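Local coordinates for protein ABC transporter (Thermotoga maritima, PDB 1JI0) that binds ATP and probably hydrolyses it to drive the uptake of branched-chain amino acids across the membrane, at residues V35-A40 against L193-N198; A84-G89 against L161-P166; E88-F93 against E144-A149. One frame throughout, in Å; residues are numbered along the deposited sequence.

Contact 1: V35-A40 against L193-N198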
loop_
_atom_site.group_PDB
_atom_site.type_symbol
_atom_site.label_atom_id
_atom_site.label_comp_id
_atom_site.label_asym_id
_atom_site.label_seq_id
_atom_site.Cartn_x
_atom_site.Cartn_y
_atom_site.Cartn_z
ATOM N N VAL A 35 -4.076 6.805 3.636
ATOM C CA VAL A 35 -5.341 6.864 2.920
ATOM C C VAL A 35 -5.691 5.444 2.521
ATOM O O VAL A 35 -4.828 4.690 2.093
ATOM C CB VAL A 35 -5.237 7.735 1.648
ATOM C CG1 VAL A 35 -6.487 7.549 0.785
ATOM C CG2 VAL A 35 -5.096 9.193 2.040
ATOM N N THR A 36 -6.953 5.066 2.667
ATOM C CA THR A 36 -7.325 3.723 2.301
ATOM C C THR A 36 -8.427 3.676 1.255
ATOM O O THR A 36 -9.336 4.511 1.219
ATOM C CB THR A 36 -7.745 2.894 3.543
ATOM O OG1 THR A 36 -7.950 1.529 3.151
ATOM C CG2 THR A 36 -9.034 3.449 4.160
ATOM N N LEU A 37 -8.307 2.693 0.377
ATOM C CA LEU A 37 -9.277 2.463 -0.672
ATOM C C LEU A 37 -9.857 1.110 -0.290
ATOM O O LEU A 37 -9.133 0.117 -0.212
ATOM C CB LEU A 37 -8.557 2.410 -2.018
ATOM C CG LEU A 37 -9.329 2.141 -3.301
ATOM C CD1 LEU A 37 -10.430 3.185 -3.499
ATOM C CD2 LEU A 37 -8.332 2.170 -4.464
ATOM N N ILE A 38 -11.155 1.084 -0.003
ATOM C CA ILE A 38 -11.818 -0.149 0.391
ATOM C C ILE A 38 -12.961 -0.473 -0.554
ATOM O O ILE A 38 -13.422 0.386 -1.302
ATOM C CB ILE A 38 -12.367 -0.053 1.837
ATOM C CG1 ILE A 38 -13.439 1.038 1.931
ATOM C CG2 ILE A 38 -11.224 0.260 2.805
ATOM C CD1 ILE A 38 -14.073 1.149 3.311
ATOM N N GLY A 39 -13.402 -1.725 -0.521
ATOM C CA GLY A 39 -14.492 -2.155 -1.370
ATOM C C GLY A 39 -14.484 -3.662 -1.486
ATOM O O GLY A 39 -13.490 -4.307 -1.149
ATOM N N ALA A 40 -15.589 -4.224 -1.966
ATOM C CA ALA A 40 -15.705 -5.670 -2.119
ATOM C C ALA A 40 -14.765 -6.196 -3.197
ATOM O O ALA A 40 -14.240 -5.437 -4.015
ATOM C CB ALA A 40 -17.142 -6.040 -2.456
ATOM N N LEU A 193 -0.798 4.497 0.959
ATOM C CA LEU A 193 -2.050 4.287 0.233
ATOM C C LEU A 193 -2.315 2.802 0.467
ATOM O O LEU A 193 -1.605 1.936 -0.047
ATOM C CB LEU A 193 -1.932 4.591 -1.270
ATOM C CG LEU A 193 -3.266 4.423 -2.031
ATOM C CD1 LEU A 193 -4.389 5.065 -1.257
ATOM C CD2 LEU A 193 -3.210 5.070 -3.393
ATOM N N LEU A 194 -3.334 2.524 1.272
ATOM C CA LEU A 194 -3.689 1.173 1.661
ATOM C C LEU A 194 -4.982 0.675 1.032
ATOM O O LEU A 194 -6.040 1.283 1.207
ATOM C CB LEU A 194 -3.812 1.133 3.192
ATOM C CG LEU A 194 -4.291 -0.120 3.920
ATOM C CD1 LEU A 194 -3.210 -1.207 3.835
ATOM C CD2 LEU A 194 -4.585 0.220 5.376
ATOM N N VAL A 195 -4.890 -0.425 0.289
ATOM C CA VAL A 195 -6.055 -1.037 -0.330
ATOM C C VAL A 195 -6.388 -2.260 0.528
ATOM O O VAL A 195 -5.521 -3.088 0.798
ATOM C CB VAL A 195 -5.760 -1.486 -1.772
ATOM C CG1 VAL A 195 -6.865 -2.402 -2.255
ATOM C CG2 VAL A 195 -5.653 -0.272 -2.688
ATOM N N GLU A 196 -7.639 -2.371 0.961
ATOM C CA GLU A 196 -8.032 -3.483 1.818
ATOM C C GLU A 196 -9.455 -3.961 1.633
ATOM O O GLU A 196 -10.340 -3.217 1.216
ATOM C CB GLU A 196 -7.831 -3.111 3.295
ATOM C CG GLU A 196 -6.516 -3.572 3.901
ATOM C CD GLU A 196 -6.440 -5.082 4.051
ATOM O OE1 GLU A 196 -7.454 -5.757 3.780
ATOM O OE2 GLU A 196 -5.376 -5.596 4.446
ATOM N N GLN A 197 -9.653 -5.230 1.944
ATOM C CA GLN A 197 -10.964 -5.845 1.879
ATOM C C GLN A 197 -11.461 -5.774 3.322
ATOM O O GLN A 197 -12.660 -5.685 3.578
ATOM C CB GLN A 197 -10.844 -7.295 1.408
ATOM C CG GLN A 197 -12.134 -8.085 1.468
ATOM C CD GLN A 197 -12.138 -9.248 0.494
ATOM O OE1 GLN A 197 -11.140 -9.962 0.354
ATOM N NE2 GLN A 197 -13.267 -9.448 -0.184
ATOM N N ASN A 198 -10.514 -5.801 4.260
ATOM C CA ASN A 198 -10.823 -5.712 5.683
ATOM C C ASN A 198 -11.029 -4.229 5.966
ATOM O O ASN A 198 -10.125 -3.541 6.428
ATOM C CB ASN A 198 -9.657 -6.262 6.512
ATOM C CG ASN A 198 -10.003 -6.415 7.990
ATOM O OD1 ASN A 198 -9.404 -7.230 8.696
ATOM N ND2 ASN A 198 -10.963 -5.630 8.464
#

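Contact 2: A84-G89 against L161-P166. With ATP (adenosine-5'-triphosphate), chain B.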
loop_
_atom_site.group_PDB
_atom_site.type_symbol
_atom_site.label_atom_id
_atom_site.label_comp_id
_atom_site.label_asym_id
_atom_site.label_seq_id
_atom_site.Cartn_x
_atom_site.Cartn_y
_atom_site.Cartn_z
ATOM N N ALA A 84 6.729 2.886 -3.939
ATOM C CA ALA A 84 6.924 1.477 -3.618
ATOM C C ALA A 84 5.583 0.758 -3.514
ATOM O O ALA A 84 4.630 1.286 -2.933
ATOM C CB ALA A 84 7.677 1.340 -2.305
ATOM N N LEU A 85 5.507 -0.442 -4.081
ATOM C CA LEU A 85 4.284 -1.228 -4.037
ATOM C C LEU A 85 4.513 -2.616 -3.453
ATOM O O LEU A 85 5.395 -3.345 -3.901
ATOM C CB LEU A 85 3.693 -1.369 -5.442
ATOM C CG LEU A 85 2.594 -2.420 -5.645
ATOM C CD1 LEU A 85 1.398 -2.123 -4.743
ATOM C CD2 LEU A 85 2.165 -2.433 -7.100
ATOM N N VAL A 86 3.737 -2.960 -2.428
ATOM C CA VAL A 86 3.798 -4.283 -1.810
ATOM C C VAL A 86 2.493 -4.914 -2.287
ATOM O O VAL A 86 1.440 -4.741 -1.666
ATOM C CB VAL A 86 3.802 -4.216 -0.266
ATOM C CG1 VAL A 86 3.956 -5.618 0.308
ATOM C CG2 VAL A 86 4.947 -3.340 0.224
ATOM N N PRO A 87 2.549 -5.645 -3.411
ATOM C CA PRO A 87 1.411 -6.322 -4.043
ATOM C C PRO A 87 0.840 -7.464 -3.222
ATOM O O PRO A 87 1.390 -7.825 -2.186
ATOM C CB PRO A 87 2.006 -6.814 -5.352
ATOM C CG PRO A 87 3.378 -7.235 -4.910
ATOM C CD PRO A 87 3.815 -6.075 -4.041
ATOM N N GLU A 88 -0.276 -8.015 -3.692
ATOM C CA GLU A 88 -0.910 -9.146 -3.028
ATOM C C GLU A 88 -0.043 -10.366 -3.306
ATOM O O GLU A 88 0.633 -10.431 -4.333
ATOM C CB GLU A 88 -2.312 -9.397 -3.591
ATOM C CG GLU A 88 -3.390 -8.470 -3.062
ATOM C CD GLU A 88 -4.767 -8.797 -3.623
ATOM O OE1 GLU A 88 -4.998 -8.559 -4.829
ATOM O OE2 GLU A 88 -5.618 -9.300 -2.854
ATOM N N GLY A 89 -0.059 -11.328 -2.390
ATOM C CA GLY A 89 0.728 -12.527 -2.588
ATOM C C GLY A 89 2.002 -12.596 -1.775
ATOM O O GLY A 89 2.818 -13.489 -1.988
ATOM N N LEU A 161 4.219 4.732 0.015
ATOM C CA LEU A 161 4.158 3.283 0.218
ATOM C C LEU A 161 2.743 2.795 -0.075
ATOM O O LEU A 161 1.787 3.192 0.605
ATOM C CB LEU A 161 4.552 2.925 1.654
ATOM C CG LEU A 161 4.434 1.459 2.104
ATOM C CD1 LEU A 161 5.346 0.574 1.264
ATOM C CD2 LEU A 161 4.813 1.339 3.583
HETATM N N MSE A 162 2.606 1.955 -1.099
HETATM C CA MSE A 162 1.308 1.404 -1.476
HETATM C C MSE A 162 1.287 -0.061 -1.057
HETATM O O MSE A 162 2.285 -0.769 -1.211
HETATM C CB MSE A 162 1.083 1.526 -2.986
HETATM C CG MSE A 162 1.205 2.961 -3.508
HETATM SE SE MSE A 162 0.500 3.227 -5.277
HETATM C CE MSE A 162 -1.297 3.684 -4.821
HETATM N N MSE A 163 0.155 -0.510 -0.520
HETATM C CA MSE A 163 0.027 -1.885 -0.054
HETATM C C MSE A 163 -1.318 -2.460 -0.483
HETATM O O MSE A 163 -2.366 -1.851 -0.253
HETATM C CB MSE A 163 0.155 -1.926 1.470
HETATM C CG MSE A 163 1.404 -1.252 2.018
HETATM SE SE MSE A 163 1.494 -1.319 3.976
HETATM C CE MSE A 163 1.620 0.553 4.348
ATOM N N ASP A 164 -1.285 -3.630 -1.111
ATOM C CA ASP A 164 -2.503 -4.274 -1.585
ATOM C C ASP A 164 -2.855 -5.435 -0.666
ATOM O O ASP A 164 -2.166 -6.461 -0.643
ATOM C CB ASP A 164 -2.321 -4.776 -3.028
ATOM C CG ASP A 164 -3.639 -5.145 -3.695
ATOM O OD1 ASP A 164 -4.698 -5.090 -3.036
ATOM O OD2 ASP A 164 -3.626 -5.494 -4.890
ATOM N N GLU A 165 -3.932 -5.246 0.094
ATOM C CA GLU A 165 -4.441 -6.229 1.042
ATOM C C GLU A 165 -3.354 -6.870 1.889
ATOM O O GLU A 165 -3.159 -8.080 1.848
ATOM C CB GLU A 165 -5.230 -7.301 0.300
ATOM C CG GLU A 165 -6.220 -6.704 -0.671
ATOM C CD GLU A 165 -7.538 -7.414 -0.653
ATOM O OE1 GLU A 165 -8.025 -7.710 0.458
ATOM O OE2 GLU A 165 -8.094 -7.672 -1.741
ATOM N N PRO A 166 -2.650 -6.061 2.690
ATOM C CA PRO A 166 -1.566 -6.495 3.578
ATOM C C PRO A 166 -1.995 -7.548 4.608
ATOM O O PRO A 166 -1.165 -8.323 5.088
ATOM C CB PRO A 166 -1.138 -5.202 4.275
ATOM C CG PRO A 166 -1.614 -4.119 3.356
ATOM C CD PRO A 166 -2.925 -4.625 2.861
HETATM P PG ATP B . -7.735 -7.741 -5.433
HETATM O O1G ATP B . -7.957 -8.975 -4.657
HETATM O O2G ATP B . -7.292 -6.576 -4.637
HETATM O O3G ATP B . -7.011 -7.983 -6.732
HETATM P PB ATP B . -9.759 -5.910 -6.534
HETATM O O1B ATP B . -11.147 -5.624 -6.052
HETATM O O2B ATP B . -8.741 -4.891 -6.352
HETATM O O3B ATP B . -9.235 -7.287 -5.834
HETATM P PA ATP B . -9.269 -5.995 -9.429
HETATM O O1A ATP B . -7.863 -6.423 -9.467
HETATM O O2A ATP B . -9.585 -4.607 -9.858
HETATM O O3A ATP B . -9.904 -6.359 -8.006
HETATM O "O5'" ATP B . -10.092 -7.003 -10.293
HETATM C "C5'" ATP B . -11.512 -6.880 -10.422
HETATM C "C4'" ATP B . -11.909 -6.385 -11.765
HETATM O "O4'" ATP B . -11.542 -7.413 -12.729
HETATM C "C3'" ATP B . -13.403 -6.233 -11.904
HETATM O "O3'" ATP B . -13.704 -4.951 -12.489
HETATM C "C2'" ATP B . -13.804 -7.391 -12.772
HETATM O "O2'" ATP B . -14.955 -7.151 -13.573
HETATM C "C1'" ATP B . -12.584 -7.512 -13.701
HETATM N N9 ATP B . -12.435 -8.809 -14.464
HETATM C C8 ATP B . -11.272 -9.498 -14.746
HETATM N N7 ATP B . -11.424 -10.594 -15.437
HETATM C C5 ATP B . -12.796 -10.643 -15.636
HETATM C C6 ATP B . -13.637 -11.577 -16.317
HETATM N N6 ATP B . -13.125 -12.640 -16.913
HETATM N N1 ATP B . -14.981 -11.358 -16.346
HETATM C C2 ATP B . -15.484 -10.275 -15.737
HETATM N N3 ATP B . -14.808 -9.318 -15.063
HETATM C C4 ATP B . -13.437 -9.567 -15.050
HETATM O O HOH W 1 0.414 -6.102 0.620
HETATM O O HOH W 2 -1.177 -5.897 -5.683
#

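Contact 3: E88-F93 against E144-A149. With ATP (adenosine-5'-triphosphate), chain B.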
loop_
_atom_site.group_PDB
_atom_site.type_symbol
_atom_site.label_atom_id
_atom_site.label_comp_id
_atom_site.label_asym_id
_atom_site.label_seq_id
_atom_site.Cartn_x
_atom_site.Cartn_y
_atom_site.Cartn_z
ATOM N N GLU A 88 -0.276 -8.015 -3.692
ATOM C CA GLU A 88 -0.910 -9.146 -3.028
ATOM C C GLU A 88 -0.043 -10.366 -3.306
ATOM O O GLU A 88 0.633 -10.431 -4.333
ATOM C CB GLU A 88 -2.312 -9.397 -3.591
ATOM C CG GLU A 88 -3.390 -8.470 -3.062
ATOM C CD GLU A 88 -4.767 -8.797 -3.623
ATOM O OE1 GLU A 88 -4.998 -8.559 -4.829
ATOM O OE2 GLU A 88 -5.618 -9.300 -2.854
ATOM N N GLY A 89 -0.059 -11.328 -2.390
ATOM C CA GLY A 89 0.728 -12.527 -2.588
ATOM C C GLY A 89 2.002 -12.596 -1.775
ATOM O O GLY A 89 2.818 -13.489 -1.988
ATOM N N ARG A 90 2.176 -11.658 -0.848
ATOM C CA ARG A 90 3.358 -11.630 0.009
ATOM C C ARG A 90 4.584 -12.058 -0.793
ATOM O O ARG A 90 5.363 -12.902 -0.347
ATOM C CB ARG A 90 3.169 -12.588 1.189
ATOM C CG ARG A 90 1.762 -12.585 1.778
ATOM C CD ARG A 90 1.512 -13.844 2.593
ATOM N NE ARG A 90 0.104 -14.005 2.949
ATOM C CZ ARG A 90 -0.420 -15.134 3.421
ATOM N NH1 ARG A 90 0.350 -16.203 3.592
ATOM N NH2 ARG A 90 -1.713 -15.202 3.717
ATOM N N ARG A 91 4.743 -11.484 -1.980
ATOM C CA ARG A 91 5.864 -11.823 -2.847
ATOM C C ARG A 91 7.202 -11.564 -2.174
ATOM O O ARG A 91 7.506 -10.443 -1.768
ATOM C CB ARG A 91 5.764 -11.039 -4.154
ATOM C CG ARG A 91 4.474 -11.324 -4.898
ATOM C CD ARG A 91 4.262 -10.401 -6.079
ATOM N NE ARG A 91 2.876 -10.461 -6.535
ATOM C CZ ARG A 91 2.367 -9.696 -7.493
ATOM N NH1 ARG A 91 3.135 -8.803 -8.109
ATOM N NH2 ARG A 91 1.089 -9.816 -7.831
ATOM N N ILE A 92 7.993 -12.624 -2.062
ATOM C CA ILE A 92 9.303 -12.566 -1.434
ATOM C C ILE A 92 10.205 -13.570 -2.161
ATOM O O ILE A 92 9.713 -14.444 -2.872
ATOM C CB ILE A 92 9.191 -12.944 0.069
ATOM C CG1 ILE A 92 10.127 -12.071 0.892
ATOM C CG2 ILE A 92 9.504 -14.418 0.282
ATOM C CD1 ILE A 92 9.729 -10.612 0.901
ATOM N N PHE A 93 11.517 -13.447 -2.000
ATOM C CA PHE A 93 12.429 -14.386 -2.646
ATOM C C PHE A 93 12.874 -15.438 -1.648
ATOM O O PHE A 93 13.773 -15.205 -0.844
ATOM C CB PHE A 93 13.623 -13.641 -3.227
ATOM C CG PHE A 93 13.259 -12.746 -4.367
ATOM C CD1 PHE A 93 13.422 -11.372 -4.271
ATOM C CD2 PHE A 93 12.716 -13.281 -5.532
ATOM C CE1 PHE A 93 13.049 -10.536 -5.321
ATOM C CE2 PHE A 93 12.340 -12.459 -6.587
ATOM C CZ PHE A 93 12.507 -11.080 -6.480
ATOM N N GLU A 144 5.056 -13.894 8.346
ATOM C CA GLU A 144 6.418 -13.379 8.373
ATOM C C GLU A 144 6.858 -12.895 6.995
ATOM O O GLU A 144 7.531 -11.873 6.877
ATOM C CB GLU A 144 7.361 -14.469 8.877
ATOM C CG GLU A 144 6.987 -14.964 10.265
ATOM C CD GLU A 144 7.826 -16.138 10.713
ATOM O OE1 GLU A 144 7.727 -17.218 10.087
ATOM O OE2 GLU A 144 8.584 -15.971 11.690
ATOM N N GLN A 145 6.477 -13.632 5.961
ATOM C CA GLN A 145 6.833 -13.253 4.600
ATOM C C GLN A 145 6.187 -11.917 4.245
ATOM O O GLN A 145 6.803 -11.073 3.587
ATOM C CB GLN A 145 6.381 -14.327 3.612
ATOM C CG GLN A 145 7.147 -15.632 3.737
ATOM C CD GLN A 145 6.822 -16.593 2.618
ATOM O OE1 GLN A 145 5.693 -17.056 2.495
ATOM N NE2 GLN A 145 7.814 -16.893 1.784
ATOM N N GLN A 146 4.943 -11.737 4.687
ATOM C CA GLN A 146 4.210 -10.502 4.436
ATOM C C GLN A 146 4.976 -9.370 5.103
ATOM O O GLN A 146 5.156 -8.300 4.521
ATOM C CB GLN A 146 2.792 -10.592 5.019
ATOM C CG GLN A 146 1.966 -9.317 4.883
ATOM C CD GLN A 146 1.798 -8.875 3.439
ATOM O OE1 GLN A 146 1.368 -9.652 2.585
ATOM N NE2 GLN A 146 2.134 -7.621 3.161
HETATM N N MSE A 147 5.436 -9.623 6.324
HETATM C CA MSE A 147 6.194 -8.634 7.076
HETATM C C MSE A 147 7.533 -8.375 6.392
HETATM O O MSE A 147 8.062 -7.261 6.446
HETATM C CB MSE A 147 6.424 -9.122 8.510
HETATM C CG MSE A 147 5.138 -9.427 9.275
HETATM SE SE MSE A 147 3.936 -7.889 9.467
HETATM C CE MSE A 147 4.161 -7.551 11.370
ATOM N N LEU A 148 8.076 -9.408 5.753
ATOM C CA LEU A 148 9.352 -9.281 5.049
ATOM C C LEU A 148 9.166 -8.400 3.811
ATOM O O LEU A 148 9.981 -7.519 3.540
ATOM C CB LEU A 148 9.881 -10.664 4.643
ATOM C CG LEU A 148 11.235 -10.712 3.908
ATOM C CD1 LEU A 148 12.233 -9.846 4.632
ATOM C CD2 LEU A 148 11.745 -12.144 3.825
ATOM N N ALA A 149 8.083 -8.638 3.074
ATOM C CA ALA A 149 7.780 -7.854 1.875
ATOM C C ALA A 149 7.669 -6.376 2.240
ATOM O O ALA A 149 8.182 -5.502 1.533
ATOM C CB ALA A 149 6.478 -8.339 1.249
HETATM P PG ATP B . -7.735 -7.741 -5.433
HETATM O O1G ATP B . -7.957 -8.975 -4.657
HETATM O O2G ATP B . -7.292 -6.576 -4.637
HETATM O O3G ATP B . -7.011 -7.983 -6.732
HETATM P PB ATP B . -9.759 -5.910 -6.534
HETATM O O1B ATP B . -11.147 -5.624 -6.052
HETATM O O2B ATP B . -8.741 -4.891 -6.352
HETATM O O3B ATP B . -9.235 -7.287 -5.834
HETATM P PA ATP B . -9.269 -5.995 -9.429
HETATM O O1A ATP B . -7.863 -6.423 -9.467
HETATM O O2A ATP B . -9.585 -4.607 -9.858
HETATM O O3A ATP B . -9.904 -6.359 -8.006
HETATM O "O5'" ATP B . -10.092 -7.003 -10.293
HETATM C "C5'" ATP B . -11.512 -6.880 -10.422
HETATM C "C4'" ATP B . -11.909 -6.385 -11.765
HETATM O "O4'" ATP B . -11.542 -7.413 -12.729
HETATM C "C3'" ATP B . -13.403 -6.233 -11.904
HETATM O "O3'" ATP B . -13.704 -4.951 -12.489
HETATM C "C2'" ATP B . -13.804 -7.391 -12.772
HETATM O "O2'" ATP B . -14.955 -7.151 -13.573
HETATM C "C1'" ATP B . -12.584 -7.512 -13.701
HETATM N N9 ATP B . -12.435 -8.809 -14.464
HETATM C C8 ATP B . -11.272 -9.498 -14.746
HETATM N N7 ATP B . -11.424 -10.594 -15.437
HETATM C C5 ATP B . -12.796 -10.643 -15.636
HETATM C C6 ATP B . -13.637 -11.577 -16.317
HETATM N N6 ATP B . -13.125 -12.640 -16.913
HETATM N N1 ATP B . -14.981 -11.358 -16.346
HETATM C C2 ATP B . -15.484 -10.275 -15.737
HETATM N N3 ATP B . -14.808 -9.318 -15.063
HETATM C C4 ATP B . -13.437 -9.567 -15.050
HETATM O O HOH W 3 0.759 -9.428 0.040
HETATM O O HOH W 4 -1.158 -11.257 3.645
#

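Contact 1: V35-A40 against L193-N198
Thr36 carries OG1 anti to its backbone N (chi1 -173°), a turn that lays the hydroxyl beside the backbone of Leu194, where Thr36 OG1 donates to Leu194 O at 2.7 Å. The hydroxyl arrives above the carbonyl plane, 41° out of it, while the amide of Leu37 reaches the opposite face of the same oxygen, Leu37 N to Leu194 O being 2.8 Å. Two donors from one strand thus grip a single carbonyl of the other. A valine in place of Thr36 has no hydroxyl to give, so Leu194 O would keep the Leu37 amide from this strand and would probably be held less firmly. The strands run parallel, and the pairing continues through Leu194 N to Val35 O (2.8 Å) and Glu196 N to Leu37 O (3.1 Å). On the face that bears Val35, Leu37, Leu193 and Val195, the side chains of Val35 and Leu193 meet at a slant, Val35 CG1 3.8 Å from Leu193 CD1, and Leu37 and Val195 lie side by side, with Val195 CG2 4.0 Å from Leu37 CB. The Glu196 carboxylate folds back on its own chain: OE1 takes the amides of Gln197 and Asn198 from opposite faces, and OE2 is hydrogen-bonded to Ser167 OG. Gly39 opens the Walker A loop; Gly39 O is hydrogen-bonded to Lys45 NZ, and Ala40 touches ATP. These are central strands of the parallel core of an ABC ATPase domain. Helix 45-52 packs on the Leu193 and Val195 face through Leu49 and Ile52, helix 199-205 on the Thr36 and Ile38 face through Ala202 and Leu203, and strand 208-213 pairs with the other edge of strand 34-38.

Contact 2: A84-G89 against L161-P166
Met162 N donates to Ala84 O at 2.8 Å, the shortest of three bonds between parallel strands; Val86 N to Met162 O (2.9 Å) and Asp164 N to Val86 O (3.0 Å) follow. Where the strands separate, water steps in. One molecule bridges Val86 O and Asp164 O, and another accepts from Glu88 N and donates to Asp164 OD2, 2.6 Å from it. Thr46 OG1 is hydrogen-bonded to the same OD2. Glu88 runs from CG, anti to its carbonyl carbon (chi1 -79°), along an extended chain that crosses Asp164, with Glu88 CG 3.4 Å from Asp164 CG. Its carboxylate then lies among other acceptors: Glu88 OE2 is 3.2 Å from Glu165 OE2, the two planes 15° apart. Farther back the contact is apolar. Val86 CG2 meets Leu161 CD1 at 4.1 Å on the face covered by helix 142-154, and on the other face Leu85 CD1 rests against the CB of Met162, a selenomethionine, next to helix 45-52. Sequence and position make Asp164 and Glu165 the probable Walker B aspartate and catalytic glutamate, and Glu88 stands where ABC ATPases commonly carry the Q-loop glutamine. Glu165 OE2 approaches ATP O1G to 3.2 Å, whereas the model sets Glu88 OE1 too near the gamma phosphorus for its exact position to be trusted. Asp164 and Glu165 at the gamma phosphate, with Glu88 close by but uncertainly placed, make a site rich in oxygen acceptors, consistent with the place where a magnesium ion sits in relatives.

Contact 3: E88-F93 against E144-A149
Arg90 turns toward Gln146 from its first side-chain atom: its CB lies 3.7 Å from Gln146 OE1, and beside the CB of Gln145 as well. With CG anti to the carbonyl carbon (chi1 -40°), the next atom presses closer, Arg90 CG standing 3.1 Å from Gln146 OE1. CD moves off from the amide, and Arg90 NE donates to a water 3.1 Å from it that also bonds to Gln146 OE1. At the tip, NH2 is hydrogen-bonded to Leu168 O, so the extended chain is held at its far end. The two side chains cross at about a right angle, and the guanidinium stands nearly perpendicular to the amide, their planes 85° apart. A second water joins both segments, accepting from Arg90 N and lying 2.6 Å from Gln146 OE1, to which it also bonds; no direct hydrogen bond spans the two. Ile92 supplies the apolar half. Its CG1 and CD1 lie across Leu148, and the fit is tight: Ile92 CD1 is 3.4 Å from Leu148 CG, and Ile92 CG1 is 3.4 Å from Leu148 CD2. An unusual chi1 of -142° goes with this close packing. CD1 also reaches Ala149, 4.0 Å from its CB, while Asn101 of helix 98-103 touches both Ile92 and Leu148. Val86 of strand 83-86 touches Gln146 and Ala149, joining helix and strand. Helix 142-154 begins within the ABC signature sequence, to which Ser141 and Glu144 belong, and residues 88-93 form what corresponds to the Q-loop. The arrangement is thus the junction, known across ABC ATPases, at which the Q-loop leaves the nucleotide-binding core for the helical subdomain.

Overall arrangement
From the N terminus, strand 34-38 comes first; contact 1 closes the widest loop, returning only at 193-198 after 152 residues. Inside it, strand 83-86 and the loop after it start two further closures, contact 3 from 88-93 to 144-149 and contact 2 from 84-89 to 161-166. Both lie nested inside contact 1 and start from the same stretch, sharing Glu88 and Gly89, contact 3 closing first. Strands 160-164 and 192-196 are sheet neighbours, probably bonded from Leu193 N to Leu161 O at 2.9 Å, so contacts 1 and 2 build one continuous core beside ATP. The centre of contact 3 lies about 18 Å from that of contact 1; it ties the core to helix 142-154.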